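Local coordinates for protein endolysin (Clostridium phage phiCD27, PDB 3QAY) that probably cleaves the N-acetylmuramoyl-L-alanine amide bond of Clostridium difficile peptidoglycan, as the zinc-dependent catalytic domain of a phage endolysin, at residues V8-I12 with E27-K32; S33-L38 with H163-A167; G93-L99 with V142-F148; V51-P55 with S67-P71. The contacts are given in a common frame with arbitrary orientation. Numbering follows the deposited sequence.

Contact 1 (V8-I12 with E27-K32); sequences VGHSI and EYQYNK. With ZN (zinc ion), chain E.
The zinc site of the amidase is built here, where the loop leaving strand 3-8 meets the first turns of helix 27-44. V8-I12 runs extended apart from H10, which has positive phi (72°) and points its CB toward the helix; V8 lies beside N31 (CA to CA 6.1 Å) and H10 beside Y28 (also 6.1 Å). H10 in rotamer m and E27 in t bring H10 NE2 to 2.0 Å and E27 OE2 to 2.1 Å from zinc; water 1 stands 2.4 Å from zinc, and H85 is a third protein ligand. E27 OE1 is held by the backbone N of A21. Away from the metal, the Y28 ring (chi1 t) packs along V8-I12: V8 CG1 is 4.0 Å from Y28 CD1, G9 O 3.6 Å from Y28 CD1 at the ring edge, and I12 CG1 3.9 Å from Y28 CE2. A His-Glu-His zinc site at the C-terminal ends of the parallel strands 3-8 and 80-87 is typical of this amidase family.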
loop_
_atom_site.group_PDB
_atom_site.type_symbol
_atom_site.label_atom_id
_atom_site.label_comp_id
_atom_site.label_asym_id
_atom_site.label_seq_id
_atom_site.Cartn_x
_atom_site.Cartn_y
_atom_site.Cartn_z
ATOM N N VAL A 8 1.047 2.414 6.285
ATOM C CA VAL A 8 2.092 2.948 5.428
ATOM C C VAL A 8 3.371 2.176 5.721
ATOM O O VAL A 8 3.803 2.084 6.871
ATOM C CB VAL A 8 2.310 4.453 5.669
ATOM C CG1 VAL A 8 3.590 4.937 5.002
ATOM C CG2 VAL A 8 1.089 5.243 5.175
ATOM N N GLY A 9 3.958 1.605 4.673
ATOM C CA GLY A 9 5.193 0.862 4.798
ATOM C C GLY A 9 6.361 1.744 5.192
ATOM O O GLY A 9 6.408 2.928 4.846
ATOM N N HIS A 10 7.287 1.154 5.946
ATOM C CA HIS A 10 8.544 1.787 6.346
ATOM C C HIS A 10 8.346 2.873 7.396
ATOM O O HIS A 10 7.243 3.048 7.911
ATOM C CB HIS A 10 9.291 2.283 5.109
ATOM C CG HIS A 10 9.406 1.238 4.047
ATOM N ND1 HIS A 10 10.236 0.146 4.175
ATOM C CD2 HIS A 10 8.757 1.085 2.870
ATOM C CE1 HIS A 10 10.120 -0.617 3.104
ATOM N NE2 HIS A 10 9.228 -0.070 2.296
ATOM N N SER A 11 9.431 3.565 7.739
ATOM C CA SER A 11 9.413 4.603 8.767
ATOM C C SER A 11 10.655 5.483 8.696
ATOM O O SER A 11 11.611 5.183 7.982
ATOM C CB SER A 11 9.347 3.963 10.156
ATOM O OG SER A 11 10.509 3.195 10.422
ATOM N N ILE A 12 10.631 6.569 9.458
ATOM C CA ILE A 12 11.809 7.381 9.683
ATOM C C ILE A 12 12.336 7.063 11.072
ATOM O O ILE A 12 11.666 7.340 12.073
ATOM C CB ILE A 12 11.496 8.877 9.565
ATOM C CG1 ILE A 12 11.109 9.218 8.131
ATOM C CG2 ILE A 12 12.703 9.709 9.996
ATOM C CD1 ILE A 12 10.796 10.672 7.910
ATOM N N GLU A 27 9.682 6.759 -1.186
ATOM C CA GLU A 27 8.575 5.822 -1.037
ATOM C C GLU A 27 7.722 6.157 0.184
ATOM O O GLU A 27 6.507 6.300 0.071
ATOM C CB GLU A 27 9.105 4.392 -0.935
ATOM C CG GLU A 27 8.085 3.378 -0.470
ATOM C CD GLU A 27 8.640 1.977 -0.363
ATOM O OE1 GLU A 27 9.870 1.786 -0.503
ATOM O OE2 GLU A 27 7.833 1.061 -0.122
ATOM N N TYR A 28 8.363 6.279 1.343
ATOM C CA TYR A 28 7.644 6.557 2.590
ATOM C C TYR A 28 6.813 7.832 2.498
ATOM O O TYR A 28 5.628 7.826 2.844
ATOM C CB TYR A 28 8.617 6.643 3.765
ATOM C CG TYR A 28 7.995 7.130 5.054
ATOM C CD1 TYR A 28 7.291 6.262 5.885
ATOM C CD2 TYR A 28 8.120 8.458 5.449
ATOM C CE1 TYR A 28 6.728 6.708 7.081
ATOM C CE2 TYR A 28 7.555 8.912 6.631
ATOM C CZ TYR A 28 6.863 8.037 7.442
ATOM O OH TYR A 28 6.307 8.493 8.618
ATOM N N GLN A 29 7.432 8.912 2.020
ATOM C CA GLN A 29 6.766 10.209 1.912
ATOM C C GLN A 29 5.577 10.143 0.950
ATOM O O GLN A 29 4.505 10.650 1.277
ATOM C CB GLN A 29 7.738 11.313 1.466
ATOM C CG GLN A 29 8.877 11.625 2.460
ATOM C CD GLN A 29 8.393 12.200 3.796
ATOM O OE1 GLN A 29 7.317 12.801 3.884
ATOM N NE2 GLN A 29 9.189 12.004 4.843
ATOM N N TYR A 30 5.755 9.524 -0.222
ATOM C CA TYR A 30 4.638 9.385 -1.174
ATOM C C TYR A 30 3.453 8.682 -0.516
ATOM O O TYR A 30 2.327 9.181 -0.543
ATOM C CB TYR A 30 5.036 8.625 -2.449
ATOM C CG TYR A 30 3.880 8.546 -3.432
ATOM C CD1 TYR A 30 3.604 9.603 -4.284
ATOM C CD2 TYR A 30 3.034 7.441 -3.463
ATOM C CE1 TYR A 30 2.539 9.558 -5.168
ATOM C CE2 TYR A 30 1.957 7.384 -4.342
ATOM C CZ TYR A 30 1.718 8.444 -5.190
ATOM O OH TYR A 30 0.657 8.404 -6.062
ATOM N N ASN A 31 3.720 7.531 0.093
ATOM C CA ASN A 31 2.661 6.728 0.701
ATOM C C ASN A 31 2.055 7.355 1.960
ATOM O O ASN A 31 0.877 7.155 2.246
ATOM C CB ASN A 31 3.162 5.298 0.961
ATOM C CG ASN A 31 3.352 4.502 -0.333
ATOM O OD1 ASN A 31 4.359 3.811 -0.513
ATOM N ND2 ASN A 31 2.390 4.602 -1.235
ATOM N N LYS A 32 2.847 8.137 2.690
ATOM C CA LYS A 32 2.320 8.973 3.773
ATOM C C LYS A 32 1.273 9.966 3.228
ATOM O O LYS A 32 0.268 10.247 3.888
ATOM C CB LYS A 32 3.470 9.708 4.482
ATOM C CG LYS A 32 3.050 10.733 5.528
ATOM C CD LYS A 32 4.254 11.409 6.170
ATOM C CE LYS A 32 3.831 12.359 7.289
ATOM N NZ LYS A 32 5.007 13.014 7.933
HETATM ZN ZN ZN E . 8.442 -0.796 0.601
HETATM O O HOH W 1 9.374 -2.857 1.481
#

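Contact 2 (S33-L38 with H163-A167)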
loop_
_atom_site.group_PDB
_atom_site.type_symbol
_atom_site.label_atom_id
_atom_site.label_comp_id
_atom_site.label_asym_id
_atom_site.label_seq_id
_atom_site.Cartn_x
_atom_site.Cartn_y
_atom_site.Cartn_z
ATOM N N SER A 33 1.517 10.486 2.028
ATOM C CA SER A 33 0.581 11.395 1.356
ATOM C C SER A 33 -0.622 10.679 0.741
ATOM O O SER A 33 -1.736 11.171 0.833
ATOM C CB SER A 33 1.299 12.211 0.271
ATOM O OG SER A 33 2.152 13.177 0.853
ATOM N N LEU A 34 -0.390 9.533 0.106
ATOM C CA LEU A 34 -1.469 8.741 -0.511
ATOM C C LEU A 34 -2.475 8.152 0.495
ATOM O O LEU A 34 -3.678 8.127 0.239
ATOM C CB LEU A 34 -0.869 7.592 -1.324
ATOM C CG LEU A 34 -1.869 6.647 -2.009
ATOM C CD1 LEU A 34 -2.754 7.428 -2.964
ATOM C CD2 LEU A 34 -1.125 5.520 -2.734
ATOM N N ALA A 35 -1.968 7.654 1.619
ATOM C CA ALA A 35 -2.789 6.903 2.582
ATOM C C ALA A 35 -4.107 7.600 2.964
ATOM O O ALA A 35 -5.164 6.982 2.878
ATOM C CB ALA A 35 -1.970 6.560 3.836
ATOM N N PRO A 36 -4.048 8.882 3.384
ATOM C CA PRO A 36 -5.272 9.618 3.735
ATOM C C PRO A 36 -6.214 9.884 2.559
ATOM O O PRO A 36 -7.424 9.924 2.748
ATOM C CB PRO A 36 -4.746 10.931 4.312
ATOM C CG PRO A 36 -3.366 11.048 3.831
ATOM C CD PRO A 36 -2.843 9.669 3.691
ATOM N N VAL A 37 -5.668 10.053 1.362
ATOM C CA VAL A 37 -6.488 10.190 0.157
ATOM C C VAL A 37 -7.195 8.859 -0.155
ATOM O O VAL A 37 -8.390 8.843 -0.497
ATOM C CB VAL A 37 -5.642 10.639 -1.045
ATOM C CG1 VAL A 37 -6.486 10.682 -2.324
ATOM C CG2 VAL A 37 -5.014 12.004 -0.768
ATOM N N LEU A 38 -6.462 7.754 -0.027
ATOM C CA LEU A 38 -7.030 6.413 -0.230
ATOM C C LEU A 38 -8.153 6.128 0.769
ATOM O O LEU A 38 -9.202 5.614 0.394
ATOM C CB LEU A 38 -5.944 5.334 -0.107
ATOM C CG LEU A 38 -6.345 3.871 -0.328
ATOM C CD1 LEU A 38 -7.018 3.683 -1.693
ATOM C CD2 LEU A 38 -5.149 2.931 -0.189
ATOM N N HIS A 163 -2.982 11.711 -6.409
ATOM C CA HIS A 163 -3.276 10.754 -5.329
ATOM C C HIS A 163 -4.684 10.167 -5.478
ATOM O O HIS A 163 -4.905 8.979 -5.236
ATOM C CB HIS A 163 -3.134 11.409 -3.959
ATOM C CG HIS A 163 -1.770 11.963 -3.691
ATOM N ND1 HIS A 163 -0.616 11.309 -4.062
ATOM C CD2 HIS A 163 -1.374 13.102 -3.077
ATOM C CE1 HIS A 163 0.430 12.018 -3.686
ATOM N NE2 HIS A 163 -0.000 13.112 -3.086
ATOM N N GLU A 164 -5.623 11.018 -5.881
ATOM C CA GLU A 164 -7.024 10.642 -6.093
ATOM C C GLU A 164 -7.177 9.643 -7.228
ATOM O O GLU A 164 -7.987 8.717 -7.146
ATOM C CB GLU A 164 -7.819 11.904 -6.405
ATOM C CG GLU A 164 -9.274 11.737 -6.768
ATOM C CD GLU A 164 -9.911 13.089 -6.987
ATOM O OE1 GLU A 164 -10.099 13.492 -8.157
ATOM O OE2 GLU A 164 -10.164 13.768 -5.978
ATOM N N GLY A 165 -6.407 9.846 -8.294
ATOM C CA GLY A 165 -6.394 8.930 -9.432
ATOM C C GLY A 165 -5.873 7.549 -9.080
ATOM O O GLY A 165 -6.427 6.547 -9.522
ATOM N N ILE A 166 -4.790 7.495 -8.309
ATOM C CA ILE A 166 -4.250 6.223 -7.818
ATOM C C ILE A 166 -5.232 5.573 -6.844
ATOM O O ILE A 166 -5.513 4.379 -6.941
ATOM C CB ILE A 166 -2.894 6.423 -7.097
ATOM C CG1 ILE A 166 -1.803 6.778 -8.104
ATOM C CG2 ILE A 166 -2.498 5.156 -6.309
ATOM C CD1 ILE A 166 -1.131 5.580 -8.737
ATOM N N ALA A 167 -5.738 6.371 -5.906
ATOM C CA ALA A 167 -6.702 5.904 -4.911
ATOM C C ALA A 167 -7.936 5.283 -5.567
ATOM O O ALA A 167 -8.357 4.185 -5.201
ATOM C CB ALA A 167 -7.113 7.050 -3.991
#
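A167 is the small knob on which this helix pair closes: its CB sits in a hollow lined by V37 CG1 (4.0 Å from A167 CB), L38 CD1 (4.1 Å from A167 CB) and L34 CD1 (4.5 Å from A167 CB). With so short a side chain at that point, the CA atoms of L38 and A167 come within 4.7 Å. In return, V37 pushes its CG1 against the backbone of the other helix, 3.7 Å from both H163 C and E164 N, while L34 CD1 reaches H163 O at 3.5 Å and L34 CD2 meets I166 CG2 at 3.8 Å. The segments cross at -61° with their axes 8.9 Å apart, as two helices lying on one side of the central sheet of this alpha/beta fold; L34 and L38 also touch L84 of strand 80-87 beneath. Toward the outer end, the H163 imidazole lies over the turn carrying S33 and V37, with S33 CB 3.7 Å from H163 NE2 and V37 CG2 3.8 Å from H163 CB, and its ring also meets that of Y30.

Contact 3 (G93-L99 with V142-F148)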
loop_
_atom_site.group_PDB
_atom_site.type_symbol
_atom_site.label_atom_id
_atom_site.label_comp_id
_atom_site.label_asym_id
_atom_site.label_seq_id
_atom_site.Cartn_x
_atom_site.Cartn_y
_atom_site.Cartn_z
ATOM N N GLY A 93 13.036 -1.386 -13.933
ATOM C CA GLY A 93 11.789 -2.008 -13.510
ATOM C C GLY A 93 10.671 -0.981 -13.446
ATOM O O GLY A 93 10.897 0.176 -13.088
ATOM N N LYS A 94 9.469 -1.397 -13.824
ATOM C CA LYS A 94 8.312 -0.508 -13.793
ATOM C C LYS A 94 7.018 -1.284 -13.621
ATOM O O LYS A 94 6.967 -2.486 -13.881
ATOM C CB LYS A 94 8.245 0.342 -15.066
ATOM C CG LYS A 94 7.949 -0.425 -16.349
ATOM C CD LYS A 94 7.821 0.539 -17.521
ATOM C CE LYS A 94 7.749 -0.183 -18.849
ATOM N NZ LYS A 94 9.072 -0.746 -19.207
ATOM N N GLY A 95 5.977 -0.582 -13.180
ATOM C CA GLY A 95 4.642 -1.155 -13.105
ATOM C C GLY A 95 4.141 -1.427 -11.703
ATOM O O GLY A 95 4.816 -1.129 -10.709
ATOM N N SER A 96 2.948 -2.016 -11.648
ATOM C CA SER A 96 2.240 -2.260 -10.408
ATOM C C SER A 96 2.219 -3.745 -10.098
ATOM O O SER A 96 2.260 -4.580 -10.999
ATOM C CB SER A 96 0.808 -1.747 -10.512
ATOM O OG SER A 96 0.798 -0.392 -10.889
ATOM N N GLU A 97 2.101 -4.049 -8.815
ATOM C CA GLU A 97 2.239 -5.392 -8.306
ATOM C C GLU A 97 1.572 -5.435 -6.929
ATOM O O GLU A 97 1.703 -4.490 -6.160
ATOM C CB GLU A 97 3.732 -5.647 -8.221
ATOM C CG GLU A 97 4.197 -6.876 -7.567
ATOM C CD GLU A 97 5.686 -7.014 -7.752
ATOM O OE1 GLU A 97 6.438 -6.875 -6.765
ATOM O OE2 GLU A 97 6.102 -7.207 -8.909
ATOM N N VAL A 98 0.837 -6.506 -6.631
ATOM C CA VAL A 98 0.184 -6.641 -5.327
ATOM C C VAL A 98 0.518 -8.003 -4.703
ATOM O O VAL A 98 0.301 -9.049 -5.324
ATOM C CB VAL A 98 -1.354 -6.454 -5.433
ATOM C CG1 VAL A 98 -2.028 -6.688 -4.084
ATOM C CG2 VAL A 98 -1.697 -5.063 -5.983
ATOM N N LEU A 99 1.049 -7.977 -3.480
ATOM C CA LEU A 99 1.428 -9.204 -2.776
ATOM C C LEU A 99 0.305 -9.640 -1.845
ATOM O O LEU A 99 -0.337 -8.804 -1.200
ATOM C CB LEU A 99 2.735 -9.004 -2.000
ATOM C CG LEU A 99 3.869 -8.347 -2.798
ATOM C CD1 LEU A 99 5.171 -8.307 -1.992
ATOM C CD2 LEU A 99 4.086 -9.066 -4.122
ATOM N N VAL A 142 -3.342 -7.369 1.884
ATOM C CA VAL A 142 -2.589 -7.224 0.648
ATOM C C VAL A 142 -1.544 -6.126 0.800
ATOM O O VAL A 142 -1.743 -5.153 1.521
ATOM C CB VAL A 142 -3.497 -6.945 -0.576
ATOM C CG1 VAL A 142 -4.400 -8.131 -0.827
ATOM C CG2 VAL A 142 -4.310 -5.682 -0.387
ATOM N N LEU A 143 -0.412 -6.317 0.139
ATOM C CA LEU A 143 0.636 -5.323 0.125
ATOM C C LEU A 143 0.678 -4.772 -1.282
ATOM O O LEU A 143 0.950 -5.507 -2.232
ATOM C CB LEU A 143 1.962 -5.958 0.520
ATOM C CG LEU A 143 3.170 -5.043 0.703
ATOM C CD1 LEU A 143 4.279 -5.787 1.423
ATOM C CD2 LEU A 143 3.677 -4.497 -0.629
ATOM N N ILE A 144 0.390 -3.483 -1.422
ATOM C CA ILE A 144 0.349 -2.858 -2.740
ATOM C C ILE A 144 1.662 -2.140 -3.040
ATOM O O ILE A 144 2.098 -1.254 -2.284
ATOM C CB ILE A 144 -0.830 -1.870 -2.884
ATOM C CG1 ILE A 144 -2.148 -2.544 -2.497
ATOM C CG2 ILE A 144 -0.910 -1.353 -4.322
ATOM C CD1 ILE A 144 -3.351 -1.605 -2.515
ATOM N N GLU A 145 2.298 -2.559 -4.136
ATOM C CA GLU A 145 3.435 -1.857 -4.706
ATOM C C GLU A 145 2.903 -1.101 -5.929
ATOM O O GLU A 145 2.900 -1.632 -7.044
ATOM C CB GLU A 145 4.527 -2.856 -5.110
ATOM C CG GLU A 145 5.017 -3.744 -3.957
ATOM C CD GLU A 145 6.395 -3.365 -3.429
ATOM O OE1 GLU A 145 7.082 -2.534 -4.053
ATOM O OE2 GLU A 145 6.799 -3.922 -2.390
ATOM N N SER A 146 2.453 0.132 -5.699
ATOM C CA SER A 146 1.673 0.897 -6.692
ATOM C C SER A 146 2.420 1.172 -7.992
ATOM O O SER A 146 1.842 1.063 -9.080
ATOM C CB SER A 146 1.209 2.233 -6.096
ATOM O OG SER A 146 0.241 2.043 -5.077
ATOM N N PHE A 147 3.683 1.565 -7.864
ATOM C CA PHE A 147 4.572 1.828 -8.996
ATOM C C PHE A 147 6.012 1.924 -8.479
ATOM O O PHE A 147 6.230 1.848 -7.267
ATOM C CB PHE A 147 4.172 3.113 -9.739
ATOM C CG PHE A 147 4.180 4.354 -8.879
ATOM C CD1 PHE A 147 5.350 5.086 -8.693
ATOM C CD2 PHE A 147 3.018 4.793 -8.259
ATOM C CE1 PHE A 147 5.359 6.222 -7.894
ATOM C CE2 PHE A 147 3.019 5.927 -7.466
ATOM C CZ PHE A 147 4.188 6.640 -7.282
ATOM N N PHE A 148 6.982 2.082 -9.383
ATOM C CA PHE A 148 8.397 2.151 -8.992
ATOM C C PHE A 148 8.824 3.573 -8.629
ATOM O O PHE A 148 8.697 4.499 -9.428
ATOM C CB PHE A 148 9.301 1.580 -10.092
ATOM C CG PHE A 148 9.364 0.074 -10.105
ATOM C CD1 PHE A 148 10.542 -0.595 -9.797
ATOM C CD2 PHE A 148 8.234 -0.675 -10.401
ATOM C CE1 PHE A 148 10.600 -1.986 -9.807
ATOM C CE2 PHE A 148 8.280 -2.071 -10.403
ATOM C CZ PHE A 148 9.467 -2.724 -10.108
HETATM O O HOH W 2 5.432 -2.385 -8.338
#
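Strand 96-100 pairs antiparallel with strand 140-148, so that 96-100, together with 122-127, runs opposite to the other four strands of the mixed sheet. E97-E145 and L99-L143 are hydrogen-bonded pairs, with N-to-O distances of 3.1 Å (E97 N to E145 O), 2.9 Å (E145 N to E97 O) and 2.8 Å for both L99 N to L143 O and L143 N to L99 O; V98-I144 is the non-hydrogen-bonded pair between them. V98 (t) and I144 (m) turn to the face packed by helices 103-116 and 152-175, and V98 CG2 meets I144 CG2 at 4.1 Å. On the other face, L99 and L143 touch CB to CB at 4.0 Å. E97 stretches out (t, t) to salt bridges with K126 and R123, whereas E145 bends (chi1 m, chi2 -106°) and its side chain ends about 5 Å from zinc. Beyond the corner at F147, F148 (chi1 -80°) swings its ring over the glycine-rich entry: G93 CA lies 4.2 Å from the F148 ring centroid, a CH-pi contact where a CB on G93 would clash. S96, in rotamer m, drops its OG onto S146 O at 2.5 Å, while water 2 donates to G95 O (2.8 Å) and E145 O (2.9 Å).

Contact 4 (V51-P55 with S67-P71). With PO4 (phosphate ion), chain G.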
loop_
_atom_site.group_PDB
_atom_site.type_symbol
_atom_site.label_atom_id
_atom_site.label_comp_id
_atom_site.label_asym_id
_atom_site.label_seq_id
_atom_site.Cartn_x
_atom_site.Cartn_y
_atom_site.Cartn_z
ATOM N N VAL A 51 -6.006 4.699 9.294
ATOM C CA VAL A 51 -4.690 4.780 8.690
ATOM C C VAL A 51 -3.655 4.631 9.794
ATOM O O VAL A 51 -3.713 5.349 10.797
ATOM C CB VAL A 51 -4.482 6.124 7.965
ATOM C CG1 VAL A 51 -3.042 6.248 7.483
ATOM C CG2 VAL A 51 -5.460 6.256 6.801
ATOM N N ILE A 52 -2.720 3.699 9.611
ATOM C CA ILE A 52 -1.652 3.459 10.580
ATOM C C ILE A 52 -0.316 3.830 9.968
ATOM O O ILE A 52 0.124 3.207 9.009
ATOM C CB ILE A 52 -1.579 1.969 11.016
ATOM C CG1 ILE A 52 -2.918 1.488 11.583
ATOM C CG2 ILE A 52 -0.464 1.764 12.041
ATOM C CD1 ILE A 52 -3.390 2.259 12.773
ATOM N N ILE A 53 0.325 4.852 10.522
ATOM C CA ILE A 53 1.645 5.273 10.081
ATOM C C ILE A 53 2.556 5.258 11.297
ATOM O O ILE A 53 2.169 5.720 12.376
ATOM C CB ILE A 53 1.614 6.687 9.464
ATOM C CG1 ILE A 53 0.492 6.788 8.425
ATOM C CG2 ILE A 53 2.961 7.016 8.825
ATOM C CD1 ILE A 53 0.436 8.111 7.660
ATOM N N CYS A 54 3.750 4.703 11.134
ATOM C CA CYS A 54 4.702 4.636 12.231
ATOM C C CYS A 54 5.087 6.033 12.712
ATOM O O CYS A 54 5.222 6.949 11.903
ATOM C CB CYS A 54 5.960 3.877 11.813
ATOM S SG CYS A 54 5.699 2.114 11.654
ATOM N N PRO A 55 5.255 6.200 14.033
ATOM C CA PRO A 55 5.811 7.450 14.519
ATOM C C PRO A 55 7.157 7.696 13.860
ATOM O O PRO A 55 7.880 6.741 13.563
ATOM C CB PRO A 55 5.991 7.211 16.025
ATOM C CG PRO A 55 5.199 6.005 16.347
ATOM C CD PRO A 55 5.076 5.207 15.108
ATOM N N SER A 67 6.615 -4.516 15.413
ATOM C CA SER A 67 6.119 -4.421 16.788
ATOM C C SER A 67 5.074 -3.327 16.962
ATOM O O SER A 67 4.173 -3.456 17.786
ATOM C CB SER A 67 7.276 -4.153 17.755
ATOM O OG SER A 67 8.392 -4.964 17.454
ATOM N N TYR A 68 5.202 -2.248 16.192
ATOM C CA TYR A 68 4.224 -1.166 16.227
ATOM C C TYR A 68 2.948 -1.532 15.465
ATOM O O TYR A 68 1.848 -1.372 15.986
ATOM C CB TYR A 68 4.821 0.121 15.650
ATOM C CG TYR A 68 3.868 1.296 15.672
ATOM C CD1 TYR A 68 3.639 2.011 16.844
ATOM C CD2 TYR A 68 3.188 1.686 14.522
ATOM C CE1 TYR A 68 2.763 3.086 16.867
ATOM C CE2 TYR A 68 2.310 2.758 14.537
ATOM C CZ TYR A 68 2.095 3.445 15.708
ATOM O OH TYR A 68 1.229 4.509 15.712
ATOM N N LYS A 69 3.102 -2.014 14.234
ATOM C CA LYS A 69 1.956 -2.228 13.342
ATOM C C LYS A 69 1.069 -3.410 13.745
ATOM O O LYS A 69 -0.143 -3.259 13.857
ATOM C CB LYS A 69 2.418 -2.376 11.888
ATOM C CG LYS A 69 2.868 -1.060 11.258
ATOM C CD LYS A 69 3.248 -1.212 9.795
ATOM C CE LYS A 69 4.447 -2.139 9.617
ATOM N NZ LYS A 69 4.961 -2.156 8.233
ATOM N N ILE A 70 1.677 -4.569 13.979
ATOM C CA ILE A 70 0.930 -5.826 14.179
ATOM C C ILE A 70 -0.141 -5.825 15.298
ATOM O O ILE A 70 -1.266 -6.272 15.063
ATOM C CB ILE A 70 1.900 -7.031 14.347
ATOM C CG1 ILE A 70 2.558 -7.368 13.002
ATOM C CG2 ILE A 70 1.175 -8.271 14.900
ATOM C CD1 ILE A 70 1.569 -7.685 11.882
ATOM N N PRO A 71 0.197 -5.339 16.507
ATOM C CA PRO A 71 -0.827 -5.265 17.562
ATOM C C PRO A 71 -2.008 -4.344 17.204
ATOM O O PRO A 71 -3.158 -4.646 17.537
ATOM C CB PRO A 71 -0.054 -4.708 18.771
ATOM C CG PRO A 71 1.390 -5.011 18.484
ATOM C CD PRO A 71 1.524 -4.918 16.997
HETATM P P PO4 G . -7.416 8.044 10.282
HETATM O O1 PO4 G . -6.283 8.897 10.790
HETATM O O2 PO4 G . -7.387 8.068 8.773
HETATM O O3 PO4 G . -7.279 6.638 10.812
HETATM O O4 PO4 G . -8.737 8.587 10.771
HETATM O O HOH W 3 -0.616 5.105 13.754
#
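P55 points its CD at the face of the Y68 ring: P55 CD is 3.6 Å from the centroid of the Y68 ring and 14° off its normal, a close CH-pi contact. Y68, with chi1 t, extends from helix 64-75 to the chain leaving edge strand 48-52, and its ring is the main bridge between the two. C54 SG adds an oblique sulfur-aromatic contact, 4.9 Å from the Y68 ring centroid, and I52 CG2 packs at 3.9 Å from Y68 CE2. Next to the ring the aliphatic part of K69 joins in, K69 CG lying 4.3 Å from C54 SG. Water 3 donates to I53 O (3.2 Å) and hydrogen-bonds Y68 OH (2.8 Å). At the strand end V51 N donates to O3 (2.8 Å) of a phosphate probably from the crystallisation liquor. Between these two segments no direct hydrogen bond forms, so their contact rests on ring, sulfur and aliphatic packing plus one bridging water, while a salt bridge from K69 NZ to E83 ties the helix to the sheet separately.

Overall arrangement
Contacts 1 and 3 are the buried pair: contact 1 is built on metal coordination and contact 3 on strand hydrogen bonds, and E145 of contact 3 comes near the zinc of contact 1. Contacts 2 and 4, partly buried, dress the sheet with helices and rely on side-chain packing without direct hydrogen bonds. Helix 27-44 serves both contact 1 and contact 2, and Y30 knits them to contact 3 by touching H163, I166 and F147. Contact 4 joins contact 1 between the adjacent strands 3-8 and 48-52, V8 N lying 3.0 Å from I52 O, probably hydrogen-bonded, and touches contact 2 through A35 and V51. Contacts 3 and 4 reach the same sheet from opposite sides of the chain's centre, their centres about 21 Å apart.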